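Local coordinates for Amy13K (Eubacterium rectale DSM 17629, PDB 6B3P), which probably binds starch at the surface of a gut bacterium, through two family 26 carbohydrate-binding modules of an anchored alpha-amylase, at residues Thr187-Val191 with Lys202-Trp208. Residues are numbered along the deposited sequence; the frame is centred on the assembly and turned at random.
Sequences TELWV and KTAPDSW
Trp-190 and Trp-208 meet edge-to-face: the pyrrole edge of Trp-190 is directed at the face of Trp-208, with the planes at 67° and NE1 of Trp-190 3.3 Å from CD2 of Trp-208. Trp-208 presents that face with its CG turned away from the backbone N (chi1 -177°), and the two side chains cross at about a right angle. The Ala-204 backbone and two CH-pi contacts line one face of Trp-190. CA of Ala-204 lies over the ring centre, its CB 3.9 Å from the centroid of the six-membered ring, while CD of Pro-205 sits off-centre above the five-membered ring, 3.7 Å from CB of Trp-190. CG of Glu-188 lies 3.7 Å above the opposite face, offset toward the rim; its OE2 is hydrogen-bonded to NE2 of His-106. Replacing Trp-190 by alanine is likely to open a gap between Ala-204 and Glu-188 and leave the face of Trp-208 without its edge-on partner. The polar link is a water donating to O of Glu-188 (2.7 Å) and O of Lys-202 (3.0 Å). Close by, the side chains of Leu-189 and Lys-202 lie side by side, and the Lys-202 amine forms a salt bridge with Asp-2. A type I turn, Pro-205 to Trp-208, brings the second tryptophan round to His-147 and Trp-150. The contact thus folds the C-terminal tail back over strand 188-192, which lies between strands 101-108 and 199-201.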
loop_
_atom_site.group_PDB
_atom_site.type_symbol
_atom_site.label_atom_id
_atom_site.label_comp_id
_atom_site.label_asym_id
_atom_site.label_seq_id
_atom_site.Cartn_x
_atom_site.Cartn_y
_atom_site.Cartn_z
ATOM N N THR A 187 -0.990 2.071 2.038
ATOM C CA THR A 187 0.280 1.359 2.115
ATOM C C THR A 187 0.048 -0.110 2.456
ATOM O O THR A 187 -0.732 -0.430 3.352
ATOM C CB THR A 187 1.212 1.988 3.168
ATOM O OG1 THR A 187 1.446 3.362 2.843
ATOM C CG2 THR A 187 2.550 1.250 3.239
ATOM N N GLU A 188 0.734 -0.993 1.737
ATOM C CA GLU A 188 0.591 -2.429 1.942
ATOM C C GLU A 188 1.959 -3.100 2.069
ATOM O O GLU A 188 2.869 -2.822 1.287
ATOM C CB GLU A 188 -0.201 -3.055 0.793
ATOM C CG GLU A 188 -0.596 -4.506 1.031
ATOM C CD GLU A 188 -1.491 -5.054 -0.062
ATOM O OE1 GLU A 188 -1.506 -4.475 -1.169
ATOM O OE2 GLU A 188 -2.183 -6.063 0.186
ATOM N N LEU A 189 2.090 -3.983 3.056
ATOM C CA LEU A 189 3.348 -4.682 3.312
ATOM C C LEU A 189 3.129 -6.176 3.545
ATOM O O LEU A 189 2.047 -6.598 3.952
ATOM C CB LEU A 189 4.053 -4.077 4.527
ATOM C CG LEU A 189 4.421 -2.596 4.437
ATOM C CD1 LEU A 189 4.834 -2.078 5.804
ATOM C CD2 LEU A 189 5.532 -2.380 3.425
ATOM N N TRP A 190 4.168 -6.964 3.276
ATOM C CA TRP A 190 4.163 -8.400 3.539
ATOM C C TRP A 190 5.358 -8.758 4.416
ATOM O O TRP A 190 6.481 -8.333 4.143
ATOM C CB TRP A 190 4.211 -9.192 2.232
ATOM C CG TRP A 190 2.988 -9.048 1.387
ATOM C CD1 TRP A 190 1.921 -9.897 1.340
ATOM C CD2 TRP A 190 2.702 -7.993 0.461
ATOM N NE1 TRP A 190 0.987 -9.436 0.443
ATOM C CE2 TRP A 190 1.444 -8.269 -0.111
ATOM C CE3 TRP A 190 3.389 -6.843 0.061
ATOM C CZ2 TRP A 190 0.857 -7.435 -1.060
ATOM C CZ3 TRP A 190 2.804 -6.016 -0.885
ATOM C CH2 TRP A 190 1.552 -6.317 -1.433
ATOM N N VAL A 191 5.116 -9.543 5.463
ATOM C CA VAL A 191 6.171 -9.903 6.408
ATOM C C VAL A 191 6.281 -11.416 6.578
ATOM O O VAL A 191 5.275 -12.119 6.670
ATOM C CB VAL A 191 5.931 -9.256 7.789
ATOM C CG1 VAL A 191 7.112 -9.520 8.722
ATOM C CG2 VAL A 191 5.698 -7.757 7.640
ATOM N N LYS A 202 7.768 -4.935 0.149
ATOM C CA LYS A 202 6.921 -3.827 -0.282
ATOM C C LYS A 202 6.101 -4.198 -1.514
ATOM O O LYS A 202 5.153 -3.499 -1.869
ATOM C CB LYS A 202 7.780 -2.592 -0.555
ATOM C CG LYS A 202 8.239 -1.896 0.721
ATOM C CD LYS A 202 9.401 -0.945 0.492
ATOM C CE LYS A 202 8.963 0.315 -0.224
ATOM N NZ LYS A 202 9.931 1.426 -0.015
ATOM N N THR A 203 6.477 -5.298 -2.160
ATOM C CA THR A 203 5.641 -5.930 -3.178
ATOM C C THR A 203 5.462 -7.390 -2.783
ATOM O O THR A 203 6.334 -7.968 -2.139
ATOM C CB THR A 203 6.253 -5.831 -4.591
ATOM O OG1 THR A 203 7.566 -6.403 -4.593
ATOM C CG2 THR A 203 6.334 -4.378 -5.046
ATOM N N ALA A 204 4.330 -7.979 -3.154
ATOM C CA ALA A 204 4.006 -9.345 -2.742
ATOM C C ALA A 204 5.116 -10.323 -3.123
ATOM O O ALA A 204 5.554 -10.345 -4.274
ATOM C CB ALA A 204 2.688 -9.787 -3.357
ATOM N N PRO A 205 5.582 -11.132 -2.156
ATOM C CA PRO A 205 6.639 -12.103 -2.452
ATOM C C PRO A 205 6.082 -13.371 -3.096
ATOM O O PRO A 205 4.870 -13.575 -3.083
ATOM C CB PRO A 205 7.231 -12.390 -1.073
ATOM C CG PRO A 205 6.071 -12.263 -0.154
ATOM C CD PRO A 205 5.181 -11.188 -0.737
ATOM N N ASP A 206 6.958 -14.203 -3.653
ATOM C CA ASP A 206 6.548 -15.458 -4.284
ATOM C C ASP A 206 5.689 -16.307 -3.347
ATOM O O ASP A 206 4.844 -17.086 -3.791
ATOM C CB ASP A 206 7.775 -16.258 -4.723
ATOM C CG ASP A 206 8.553 -15.574 -5.829
ATOM O OD1 ASP A 206 8.412 -14.344 -5.989
ATOM O OD2 ASP A 206 9.312 -16.268 -6.539
ATOM N N SER A 207 5.920 -16.148 -2.049
ATOM C CA SER A 207 5.161 -16.862 -1.028
ATOM C C SER A 207 3.691 -16.441 -0.990
ATOM O O SER A 207 2.850 -17.142 -0.426
ATOM C CB SER A 207 5.798 -16.637 0.345
ATOM O OG SER A 207 5.017 -17.238 1.358
ATOM N N TRP A 208 3.387 -15.295 -1.588
ATOM C CA TRP A 208 2.018 -14.796 -1.660
ATOM C C TRP A 208 1.341 -15.375 -2.899
ATOM O O TRP A 208 1.565 -14.913 -4.018
ATOM C CB TRP A 208 2.022 -13.266 -1.685
ATOM C CG TRP A 208 0.678 -12.605 -1.687
ATOM C CD1 TRP A 208 0.040 -12.063 -2.761
ATOM C CD2 TRP A 208 -0.178 -12.386 -0.558
ATOM N NE1 TRP A 208 -1.164 -11.528 -2.377
ATOM C CE2 TRP A 208 -1.323 -11.713 -1.028
ATOM C CE3 TRP A 208 -0.091 -12.697 0.803
ATOM C CZ2 TRP A 208 -2.372 -11.347 -0.190
ATOM C CZ3 TRP A 208 -1.136 -12.334 1.635
ATOM C CH2 TRP A 208 -2.261 -11.665 1.135
HETATM O O HOH W 1 4.380 -1.137 -0.171
#